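Local coordinates for protein TSC1 N-terminal domain (Chaetomium thermophilum, PDB 7A0M) that probably binds lysosomal phosphoinositides and so takes part in bringing the TSC complex to the lysosome, where that complex regulates mTORC1 signalling, at residues Gln94-Leu99 with Arg115-Phe120; Ile142-Arg147 with Leu178-Lys183; Asn146-Arg151 with Gln171-Ala176. All coordinates share one frame; numbering follows the deposited sequence.

In the fold
The three contacts join four helices of an all-helical domain, taken in antiparallel pairs. Contact 1 pairs helix 89-105 with helix 113-125, while contacts 2 and 3 lie along one interface, between helix 142-153 and helix 168-183, their centres about 8 Å apart and Asn146 and Arg147 common to both. Contact 1 is centred about 13 Å from contact 2 and about 12 Å from contact 3. Trp96 links the two pairs: its CG lies 3.7 Å from Trp144 CZ3, and its CH2 lies 3.5 Å from Leu148 CD2. Phe180 CD2 lies 3.6 Å from Leu148 CD1, joining contact 2 to contact 3. A salt bridge, Asp97 OD1 to Arg147 NE, also ties the pairs.

Contact 1: residues Gln94-Leu99 with Arg115-Phe120; sequences QWWDKL and RSFMDF
Trp96 and Phe117 stack inside an antiparallel helix hairpin, in which helix 89-105 and helix 113-125 follow each other in the chain of this TSC1 N-terminal domain. The short segments run at 155° to one another, with their axes 11.8 Å apart at closest approach, a wide gap filled by large aromatic side chains. The stack is offset: the five-membered ring of Trp96 and the Phe117 ring have centroids 4.5 Å apart, and their planes are tilted by 28°. Phe117 enters tip first, its CZ sitting over one face of the indole near the rim, 3.3 Å from Trp96 NE1. Behind that tip, CE1 reaches toward Trp96 CD1 and CE2 toward NE1 and CE2 of the same indole. With CG anti to the backbone N (chi1 -177°), Phe117 extends straight across the gap, and the two side chains cross at about a right angle. Phe120, one turn further on, meets the indole differently: its CD2 comes to the edge of the ring, near the plane, 4.2 Å from Trp96 CD1. Leu99 closes the other end of the contact by laying its CB 4.1 Å from Phe117 CE1. Trp144 from helix 142-153 approaches the indole on the face opposite Phe117, placing Trp96 between two aromatic neighbours. The touching residues are all buried, so the indole N-H needs a partner inside the protein: Trp96 NE1 hydrogen-bonds Thr121 OG1, and that same hydroxyl is bonded to Phe117 O, coupling the indole to the backbone of the opposing helix. The chemistry is thus aromatic and apolar across the gap, with the one buried N-H of Trp96 satisfied and its ring rotation probably restrained by both the stack and the hydrogen bond.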
loop_
_atom_site.group_PDB
_atom_site.type_symbol
_atom_site.label_atom_id
_atom_site.label_comp_id
_atom_site.label_asym_id
_atom_site.label_seq_id
_atom_site.Cartn_x
_atom_site.Cartn_y
_atom_site.Cartn_z
ATOM N N GLN B 94 -3.408 -1.813 -57.737
ATOM C CA GLN B 94 -4.335 -2.539 -58.599
ATOM C C GLN B 94 -3.930 -3.998 -58.753
ATOM O O GLN B 94 -4.786 -4.887 -58.794
ATOM C CB GLN B 94 -4.401 -1.856 -59.962
ATOM C CG GLN B 94 -5.132 -0.531 -59.953
ATOM C CD GLN B 94 -4.938 0.247 -61.239
ATOM O OE1 GLN B 94 -4.578 -0.316 -62.274
ATOM N NE2 GLN B 94 -5.149 1.556 -61.171
ATOM N N TRP B 95 -2.627 -4.266 -58.831
ATOM C CA TRP B 95 -2.172 -5.645 -58.951
ATOM C C TRP B 95 -2.260 -6.364 -57.610
ATOM O O TRP B 95 -2.696 -7.518 -57.548
ATOM C CB TRP B 95 -0.749 -5.680 -59.502
ATOM C CG TRP B 95 -0.699 -5.554 -60.992
ATOM C CD1 TRP B 95 -0.259 -4.479 -61.708
ATOM C CD2 TRP B 95 -1.138 -6.523 -61.952
ATOM N NE1 TRP B 95 -0.377 -4.726 -63.054
ATOM C CE2 TRP B 95 -0.916 -5.974 -63.230
ATOM C CE3 TRP B 95 -1.688 -7.805 -61.855
ATOM C CZ2 TRP B 95 -1.226 -6.660 -64.401
ATOM C CZ3 TRP B 95 -1.995 -8.484 -63.019
ATOM C CH2 TRP B 95 -1.763 -7.911 -64.275
ATOM N N TRP B 96 -1.837 -5.697 -56.534
ATOM C CA TRP B 96 -1.992 -6.257 -55.195
ATOM C C TRP B 96 -3.461 -6.529 -54.889
ATOM O O TRP B 96 -3.808 -7.589 -54.355
ATOM C CB TRP B 96 -1.360 -5.310 -54.173
ATOM C CG TRP B 96 -1.313 -5.830 -52.766
ATOM C CD1 TRP B 96 -0.237 -6.388 -52.135
ATOM C CD2 TRP B 96 -2.357 -5.759 -51.786
ATOM N NE1 TRP B 96 -0.563 -6.715 -50.840
ATOM C CE2 TRP B 96 -1.856 -6.332 -50.598
ATOM C CE3 TRP B 96 -3.672 -5.283 -51.802
ATOM C CZ2 TRP B 96 -2.625 -6.443 -49.441
ATOM C CZ3 TRP B 96 -4.432 -5.394 -50.652
ATOM C CH2 TRP B 96 -3.906 -5.969 -49.488
ATOM N N ASP B 97 -4.336 -5.576 -55.220
ATOM C CA ASP B 97 -5.771 -5.780 -55.041
ATOM C C ASP B 97 -6.274 -6.935 -55.898
ATOM O O ASP B 97 -7.140 -7.709 -55.472
ATOM C CB ASP B 97 -6.517 -4.491 -55.400
ATOM C CG ASP B 97 -7.956 -4.482 -54.922
ATOM O OD1 ASP B 97 -8.412 -5.495 -54.359
ATOM O OD2 ASP B 97 -8.640 -3.456 -55.125
ATOM N N LYS B 98 -5.736 -7.068 -57.110
ATOM C CA LYS B 98 -6.183 -8.109 -58.026
ATOM C C LYS B 98 -5.732 -9.499 -57.585
ATOM O O LYS B 98 -6.447 -10.481 -57.814
ATOM C CB LYS B 98 -5.684 -7.775 -59.431
ATOM C CG LYS B 98 -6.160 -8.666 -60.548
ATOM C CD LYS B 98 -5.568 -8.155 -61.851
ATOM C CE LYS B 98 -6.103 -8.901 -63.048
ATOM N NZ LYS B 98 -7.581 -8.783 -63.183
ATOM N N LEU B 99 -4.563 -9.604 -56.953
ATOM C CA LEU B 99 -4.009 -10.894 -56.560
ATOM C C LEU B 99 -4.368 -11.315 -55.139
ATOM O O LEU B 99 -4.058 -12.449 -54.758
ATOM C CB LEU B 99 -2.482 -10.879 -56.692
ATOM C CG LEU B 99 -1.889 -10.547 -58.062
ATOM C CD1 LEU B 99 -0.394 -10.824 -58.078
ATOM C CD2 LEU B 99 -2.594 -11.309 -59.161
ATOM N N ARG B 115 4.006 -16.829 -48.843
ATOM C CA ARG B 115 5.215 -16.087 -48.498
ATOM C C ARG B 115 5.603 -15.110 -49.602
ATOM O O ARG B 115 6.049 -13.992 -49.317
ATOM C CB ARG B 115 6.363 -17.056 -48.212
ATOM C CG ARG B 115 6.145 -17.938 -46.992
ATOM C CD ARG B 115 7.320 -18.881 -46.770
ATOM N NE ARG B 115 7.114 -19.739 -45.607
ATOM C CZ ARG B 115 7.951 -20.700 -45.228
ATOM N NH1 ARG B 115 9.058 -20.933 -45.920
ATOM N NH2 ARG B 115 7.678 -21.431 -44.156
ATOM N N SER B 116 5.442 -15.512 -50.866
ATOM C CA SER B 116 5.789 -14.623 -51.971
ATOM C C SER B 116 4.903 -13.386 -51.984
ATOM O O SER B 116 5.381 -12.271 -52.226
ATOM C CB SER B 116 5.687 -15.367 -53.303
ATOM O OG SER B 116 6.051 -14.529 -54.385
ATOM N N PHE B 117 3.604 -13.561 -51.730
ATOM C CA PHE B 117 2.707 -12.412 -51.681
ATOM C C PHE B 117 2.986 -11.543 -50.462
ATOM O O PHE B 117 2.805 -10.321 -50.519
ATOM C CB PHE B 117 1.253 -12.877 -51.679
ATOM C CG PHE B 117 0.256 -11.755 -51.711
ATOM C CD1 PHE B 117 -0.025 -11.095 -52.896
ATOM C CD2 PHE B 117 -0.403 -11.362 -50.558
ATOM C CE1 PHE B 117 -0.942 -10.061 -52.929
ATOM C CE2 PHE B 117 -1.321 -10.329 -50.585
ATOM C CZ PHE B 117 -1.591 -9.677 -51.772
HETATM N N MSE B 118 3.425 -12.148 -49.363
HETATM C CA MSE B 118 3.772 -11.399 -48.165
HETATM C C MSE B 118 5.029 -10.572 -48.404
HETATM O O MSE B 118 5.094 -9.401 -48.027
HETATM C CB MSE B 118 3.977 -12.337 -46.976
HETATM C CG MSE B 118 4.175 -11.608 -45.662
HETATM SE SE MSE B 118 2.632 -10.501 -45.226
HETATM C CE MSE B 118 3.535 -9.105 -44.210
ATOM N N ASP B 119 6.030 -11.190 -49.032
ATOM C CA ASP B 119 7.245 -10.460 -49.379
ATOM C C ASP B 119 6.955 -9.368 -50.402
ATOM O O ASP B 119 7.545 -8.283 -50.342
ATOM C CB ASP B 119 8.311 -11.423 -49.899
ATOM C CG ASP B 119 8.840 -12.341 -48.814
ATOM O OD1 ASP B 119 8.983 -11.879 -47.663
ATOM O OD2 ASP B 119 9.115 -13.522 -49.112
ATOM N N PHE B 120 6.050 -9.636 -51.348
ATOM C CA PHE B 120 5.594 -8.583 -52.251
ATOM C C PHE B 120 4.963 -7.437 -51.472
ATOM O O PHE B 120 5.208 -6.263 -51.772
ATOM C CB PHE B 120 4.605 -9.153 -53.267
ATOM C CG PHE B 120 4.092 -8.137 -54.253
ATOM C CD1 PHE B 120 4.963 -7.287 -54.914
ATOM C CD2 PHE B 120 2.737 -8.044 -54.526
ATOM C CE1 PHE B 120 4.492 -6.357 -55.822
ATOM C CE2 PHE B 120 2.261 -7.117 -55.434
ATOM C CZ PHE B 120 3.139 -6.273 -56.083
#

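Contact 2: residues Ile142-Arg147 with Leu178-Lys183; sequences IPWLNR and LAFGKK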
loop_
_atom_site.group_PDB
_atom_site.type_symbol
_atom_site.label_atom_id
_atom_site.label_comp_id
_atom_site.label_asym_id
_atom_site.label_seq_id
_atom_site.Cartn_x
_atom_site.Cartn_y
_atom_site.Cartn_z
ATOM N N ILE B 142 -5.512 3.164 -45.855
ATOM C CA ILE B 142 -6.834 2.646 -45.487
ATOM C C ILE B 142 -7.407 1.686 -46.529
ATOM O O ILE B 142 -7.901 0.615 -46.139
ATOM C CB ILE B 142 -7.785 3.814 -45.172
ATOM C CG1 ILE B 142 -7.395 4.479 -43.849
ATOM C CG2 ILE B 142 -9.224 3.339 -45.122
ATOM C CD1 ILE B 142 -8.394 5.507 -43.365
ATOM N N PRO B 143 -7.384 1.986 -47.837
ATOM C CA PRO B 143 -7.955 1.027 -48.801
ATOM C C PRO B 143 -7.250 -0.316 -48.797
ATOM O O PRO B 143 -7.889 -1.346 -49.046
ATOM C CB PRO B 143 -7.796 1.747 -50.147
ATOM C CG PRO B 143 -6.676 2.699 -49.933
ATOM C CD PRO B 143 -6.868 3.182 -48.528
ATOM N N TRP B 144 -5.946 -0.329 -48.523
ATOM C CA TRP B 144 -5.232 -1.585 -48.331
ATOM C C TRP B 144 -5.772 -2.302 -47.102
ATOM O O TRP B 144 -6.082 -3.499 -47.140
ATOM C CB TRP B 144 -3.741 -1.292 -48.144
ATOM C CG TRP B 144 -3.099 -0.477 -49.235
ATOM C CD1 TRP B 144 -3.152 0.882 -49.357
ATOM C CD2 TRP B 144 -2.191 -0.930 -50.254
ATOM N NE1 TRP B 144 -2.409 1.294 -50.432
ATOM C CE2 TRP B 144 -1.799 0.206 -50.995
ATOM C CE3 TRP B 144 -1.700 -2.183 -50.634
ATOM C CZ2 TRP B 144 -0.941 0.125 -52.091
ATOM C CZ3 TRP B 144 -0.845 -2.260 -51.725
ATOM C CH2 TRP B 144 -0.476 -1.113 -52.440
ATOM N N LEU B 145 -5.887 -1.565 -45.995
ATOM C CA LEU B 145 -6.331 -2.129 -44.724
ATOM C C LEU B 145 -7.772 -2.627 -44.790
ATOM O O LEU B 145 -8.085 -3.708 -44.275
ATOM C CB LEU B 145 -6.169 -1.075 -43.631
ATOM C CG LEU B 145 -4.725 -0.813 -43.205
ATOM C CD1 LEU B 145 -4.586 0.571 -42.597
ATOM C CD2 LEU B 145 -4.270 -1.874 -42.220
ATOM N N ASN B 146 -8.667 -1.847 -45.405
ATOM C CA ASN B 146 -10.073 -2.242 -45.464
ATOM C C ASN B 146 -10.248 -3.561 -46.202
ATOM O O ASN B 146 -11.056 -4.405 -45.796
ATOM C CB ASN B 146 -10.914 -1.149 -46.124
ATOM C CG ASN B 146 -11.123 0.051 -45.224
ATOM O OD1 ASN B 146 -10.981 -0.038 -44.004
ATOM N ND2 ASN B 146 -11.492 1.177 -45.822
ATOM N N ARG B 147 -9.506 -3.756 -47.294
ATOM C CA ARG B 147 -9.541 -5.038 -47.987
ATOM C C ARG B 147 -9.058 -6.164 -47.083
ATOM O O ARG B 147 -9.668 -7.238 -47.034
ATOM C CB ARG B 147 -8.699 -4.963 -49.260
ATOM C CG ARG B 147 -9.453 -4.417 -50.458
ATOM C CD ARG B 147 -10.243 -5.520 -51.136
ATOM N NE ARG B 147 -9.470 -6.160 -52.195
ATOM C CZ ARG B 147 -9.607 -7.430 -52.560
ATOM N NH1 ARG B 147 -10.479 -8.209 -51.939
ATOM N NH2 ARG B 147 -8.862 -7.924 -53.540
ATOM N N LEU B 178 -0.734 -6.213 -39.636
ATOM C CA LEU B 178 0.256 -5.685 -38.704
ATOM C C LEU B 178 1.344 -4.907 -39.437
ATOM O O LEU B 178 1.831 -3.888 -38.934
ATOM C CB LEU B 178 0.861 -6.824 -37.886
ATOM C CG LEU B 178 -0.060 -7.420 -36.818
ATOM C CD1 LEU B 178 0.682 -8.439 -35.968
ATOM C CD2 LEU B 178 -0.661 -6.326 -35.950
ATOM N N ALA B 179 1.738 -5.371 -40.625
ATOM C CA ALA B 179 2.743 -4.653 -41.403
ATOM C C ALA B 179 2.209 -3.309 -41.881
ATOM O O ALA B 179 2.896 -2.286 -41.781
ATOM C CB ALA B 179 3.202 -5.505 -42.587
ATOM N N PHE B 180 0.985 -3.295 -42.413
ATOM C CA PHE B 180 0.364 -2.031 -42.801
ATOM C C PHE B 180 0.121 -1.145 -41.586
ATOM O O PHE B 180 0.249 0.083 -41.667
ATOM C CB PHE B 180 -0.943 -2.291 -43.547
ATOM C CG PHE B 180 -0.760 -2.588 -45.008
ATOM C CD1 PHE B 180 -0.607 -1.560 -45.922
ATOM C CD2 PHE B 180 -0.747 -3.893 -45.466
ATOM C CE1 PHE B 180 -0.440 -1.832 -47.266
ATOM C CE2 PHE B 180 -0.582 -4.169 -46.806
ATOM C CZ PHE B 180 -0.426 -3.141 -47.706
ATOM N N GLY B 181 -0.234 -1.749 -40.452
ATOM C CA GLY B 181 -0.461 -0.964 -39.251
ATOM C C GLY B 181 0.820 -0.386 -38.684
ATOM O O GLY B 181 0.826 0.722 -38.142
ATOM N N LYS B 182 1.924 -1.130 -38.792
ATOM C CA LYS B 182 3.211 -0.604 -38.349
ATOM C C LYS B 182 3.647 0.586 -39.195
ATOM O O LYS B 182 4.284 1.513 -38.682
ATOM C CB LYS B 182 4.270 -1.705 -38.395
ATOM C CG LYS B 182 5.613 -1.301 -37.806
ATOM C CD LYS B 182 6.647 -2.402 -37.979
ATOM C CE LYS B 182 7.881 -2.139 -37.131
ATOM N NZ LYS B 182 8.694 -3.370 -36.938
ATOM N N LYS B 183 3.308 0.579 -40.485
ATOM C CA LYS B 183 3.690 1.677 -41.366
ATOM C C LYS B 183 2.773 2.882 -41.187
ATOM O O LYS B 183 3.236 4.028 -41.224
ATOM C CB LYS B 183 3.678 1.203 -42.820
ATOM C CG LYS B 183 4.389 2.134 -43.785
ATOM C CD LYS B 183 5.898 2.016 -43.627
ATOM C CE LYS B 183 6.630 3.091 -44.416
ATOM N NZ LYS B 183 6.309 3.029 -45.868
#
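Trp144 meets Phe180 from CB out to CZ3, with Phe180 CE1 over one face of the indole, toward its rim. Its CB is over one face of the phenyl ring, 3.5 Å from Phe180 CE1. At CG the same CE1 remains the nearest partner, at 3.6 Å, and it keeps that place at CD2. Further out the partner changes: CE3 meets the tip of the phenylalanine, 3.3 Å from Phe180 CZ, and CZ3 still touches that atom at 4.1 Å. The five-membered ring of Trp144 and the Phe180 ring are inclined at 32°, an oblique meeting. Trp144 has CG anti to its carbonyl carbon (chi1 -55°), which sets the indole beside Phe180 so that the two side chains cross at about a right angle. Leu145 packs nearer the backbone, on the root of Phe180: its CD2 lies 3.6 Å from Phe180 CB. Gly181 brings backbone alone to the same methyl. Putting an alanine at Trp144 would keep the CB contact but is likely to leave the tip of Phe180 facing a gap where the indole had been. The helices here run antiparallel, and neighbours enclose them: Trp144 meets Phe93 of helix 89-105 and Phe141, just before helix 142-153, edge-to-face, Ile124 and Thr121 of helix 113-125 reach Trp144 and Phe180 respectively, and helix 185-196 closes on Leu145 through Phe188 and Ala191.

Contact 3: residues Asn146-Arg151 with Gln171-Ala176; sequences NRLLVR and QVLTDA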
loop_
_atom_site.group_PDB
_atom_site.type_symbol
_atom_site.label_atom_id
_atom_site.label_comp_id
_atom_site.label_asym_id
_atom_site.label_seq_id
_atom_site.Cartn_x
_atom_site.Cartn_y
_atom_site.Cartn_z
ATOM N N ASN B 146 -8.667 -1.847 -45.405
ATOM C CA ASN B 146 -10.073 -2.242 -45.464
ATOM C C ASN B 146 -10.248 -3.561 -46.202
ATOM O O ASN B 146 -11.056 -4.405 -45.796
ATOM C CB ASN B 146 -10.914 -1.149 -46.124
ATOM C CG ASN B 146 -11.123 0.051 -45.224
ATOM O OD1 ASN B 146 -10.981 -0.038 -44.004
ATOM N ND2 ASN B 146 -11.492 1.177 -45.822
ATOM N N ARG B 147 -9.506 -3.756 -47.294
ATOM C CA ARG B 147 -9.541 -5.038 -47.987
ATOM C C ARG B 147 -9.058 -6.164 -47.083
ATOM O O ARG B 147 -9.668 -7.238 -47.034
ATOM C CB ARG B 147 -8.699 -4.963 -49.260
ATOM C CG ARG B 147 -9.453 -4.417 -50.458
ATOM C CD ARG B 147 -10.243 -5.520 -51.136
ATOM N NE ARG B 147 -9.470 -6.160 -52.195
ATOM C CZ ARG B 147 -9.607 -7.430 -52.560
ATOM N NH1 ARG B 147 -10.479 -8.209 -51.939
ATOM N NH2 ARG B 147 -8.862 -7.924 -53.540
ATOM N N LEU B 148 -7.970 -5.930 -46.350
ATOM C CA LEU B 148 -7.478 -6.933 -45.412
ATOM C C LEU B 148 -8.444 -7.130 -44.251
ATOM O O LEU B 148 -8.667 -8.263 -43.808
ATOM C CB LEU B 148 -6.102 -6.520 -44.894
ATOM C CG LEU B 148 -4.958 -6.445 -45.905
ATOM C CD1 LEU B 148 -3.675 -6.046 -45.206
ATOM C CD2 LEU B 148 -4.787 -7.785 -46.607
ATOM N N LEU B 149 -9.018 -6.037 -43.740
ATOM C CA LEU B 149 -9.916 -6.126 -42.593
ATOM C C LEU B 149 -11.162 -6.938 -42.922
ATOM O O LEU B 149 -11.531 -7.852 -42.177
ATOM C CB LEU B 149 -10.303 -4.728 -42.115
ATOM C CG LEU B 149 -9.263 -4.015 -41.256
ATOM C CD1 LEU B 149 -9.653 -2.566 -41.041
ATOM C CD2 LEU B 149 -9.106 -4.732 -39.932
ATOM N N VAL B 150 -11.829 -6.610 -44.031
ATOM C CA VAL B 150 -13.062 -7.309 -44.391
ATOM C C VAL B 150 -12.817 -8.809 -44.507
ATOM O O VAL B 150 -13.609 -9.623 -44.019
ATOM C CB VAL B 150 -13.643 -6.725 -45.694
ATOM C CG1 VAL B 150 -14.483 -7.768 -46.426
ATOM C CG2 VAL B 150 -14.478 -5.492 -45.396
ATOM N N ARG B 151 -11.716 -9.200 -45.136
ATOM C CA ARG B 151 -11.396 -10.620 -45.229
ATOM C C ARG B 151 -11.001 -11.221 -43.882
ATOM O O ARG B 151 -11.224 -12.415 -43.643
ATOM C CB ARG B 151 -10.320 -10.803 -46.287
ATOM C CG ARG B 151 -10.828 -10.214 -47.583
ATOM C CD ARG B 151 -10.910 -11.234 -48.672
ATOM N NE ARG B 151 -11.288 -10.606 -49.930
ATOM C CZ ARG B 151 -12.533 -10.224 -50.195
ATOM N NH1 ARG B 151 -13.486 -10.413 -49.291
ATOM N NH2 ARG B 151 -12.838 -9.683 -51.363
ATOM N N GLN B 171 -2.456 -16.085 -41.108
ATOM C CA GLN B 171 -1.169 -15.435 -40.877
ATOM C C GLN B 171 -0.903 -14.350 -41.912
ATOM O O GLN B 171 -0.400 -13.273 -41.574
ATOM C CB GLN B 171 -0.046 -16.471 -40.884
ATOM C CG GLN B 171 0.004 -17.345 -39.640
ATOM C CD GLN B 171 0.999 -18.482 -39.764
ATOM O OE1 GLN B 171 1.791 -18.529 -40.704
ATOM N NE2 GLN B 171 0.964 -19.406 -38.810
ATOM N N VAL B 172 -1.236 -14.612 -43.178
ATOM C CA VAL B 172 -1.030 -13.609 -44.220
ATOM C C VAL B 172 -1.870 -12.371 -43.934
ATOM O O VAL B 172 -1.370 -11.241 -43.961
ATOM C CB VAL B 172 -1.341 -14.196 -45.609
ATOM C CG1 VAL B 172 -1.423 -13.085 -46.644
ATOM C CG2 VAL B 172 -0.270 -15.195 -46.008
ATOM N N LEU B 173 -3.161 -12.568 -43.655
ATOM C CA LEU B 173 -4.020 -11.440 -43.311
ATOM C C LEU B 173 -3.532 -10.740 -42.049
ATOM O O LEU B 173 -3.541 -9.507 -41.969
ATOM C CB LEU B 173 -5.463 -11.914 -43.143
ATOM C CG LEU B 173 -6.252 -12.152 -44.431
ATOM C CD1 LEU B 173 -7.624 -12.732 -44.127
ATOM C CD2 LEU B 173 -6.378 -10.863 -45.229
ATOM N N THR B 174 -3.101 -11.512 -41.048
ATOM C CA THR B 174 -2.623 -10.919 -39.803
ATOM C C THR B 174 -1.301 -10.187 -40.011
ATOM O O THR B 174 -1.159 -9.022 -39.624
ATOM C CB THR B 174 -2.474 -11.995 -38.727
ATOM O OG1 THR B 174 -3.739 -12.627 -38.504
ATOM C CG2 THR B 174 -1.985 -11.379 -37.422
ATOM N N ASP B 175 -0.315 -10.861 -40.613
ATOM C CA ASP B 175 0.992 -10.240 -40.804
ATOM C C ASP B 175 0.901 -9.012 -41.703
ATOM O O ASP B 175 1.608 -8.023 -41.486
ATOM C CB ASP B 175 1.980 -11.252 -41.386
ATOM C CG ASP B 175 2.284 -12.388 -40.428
ATOM O OD1 ASP B 175 1.718 -12.397 -39.315
ATOM O OD2 ASP B 175 3.090 -13.272 -40.788
ATOM N N ALA B 176 0.035 -9.055 -42.719
ATOM C CA ALA B 176 -0.131 -7.894 -43.586
ATOM C C ALA B 176 -0.813 -6.748 -42.850
ATOM O O ALA B 176 -0.395 -5.591 -42.970
ATOM C CB ALA B 176 -0.916 -8.276 -44.840
#
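Leu173 and Leu148 carry this contact, each burying more surface in it than any other residue of its own segment. They also mark the closest backbone approach, with the CA of Leu148 6.1 Å from the CA of Leu173. The two side chains slide past each other in opposite directions and touch by their methyls, Leu148 CD2 to Leu173 CD2 at 3.7 Å. Each leucine then uses its second methyl on a different partner. Leu148 CD1 reaches along helix 168-183 to Ala176, 3.6 Å from its CB, where the small side chain lets the branch come close to the backbone. Leu173 CD1 goes the other way and rests beside the backbone of Arg151, 3.6 Å from its O. The CB of Arg151 is also near, 4.0 Å from Leu173 CD1, and adds the aliphatic root of a charged residue to the apolar patch. For Leu173, CG lies anti to the carbonyl carbon (chi1 -79°), directing both methyls at the facing helix between Leu148 and Arg151. The guanidinium of Arg151 takes no share in this packing. Its chain bends at CG (chi2 -119°) and leads the charged end away to Asp101, whose OD1 forms a salt bridge with Arg151 NE while OD2 takes Arg147 NH1; Glu154 is a further partner of Arg151. The carboxylate of Asp101 thereby gathers both arginines, and probably offsets the closeness of their charges. The segments cross antiparallel, at 140°, as the next helix pair beyond the 89-105 and 113-125 hairpin. Helix 89-105 borders the leucines through Trp96 and Leu104, Ala114 and Met118 of helix 113-125 lie against Val172 and Asp175, and helix 185-196 packs on Leu149 with Ala191 and Phe195.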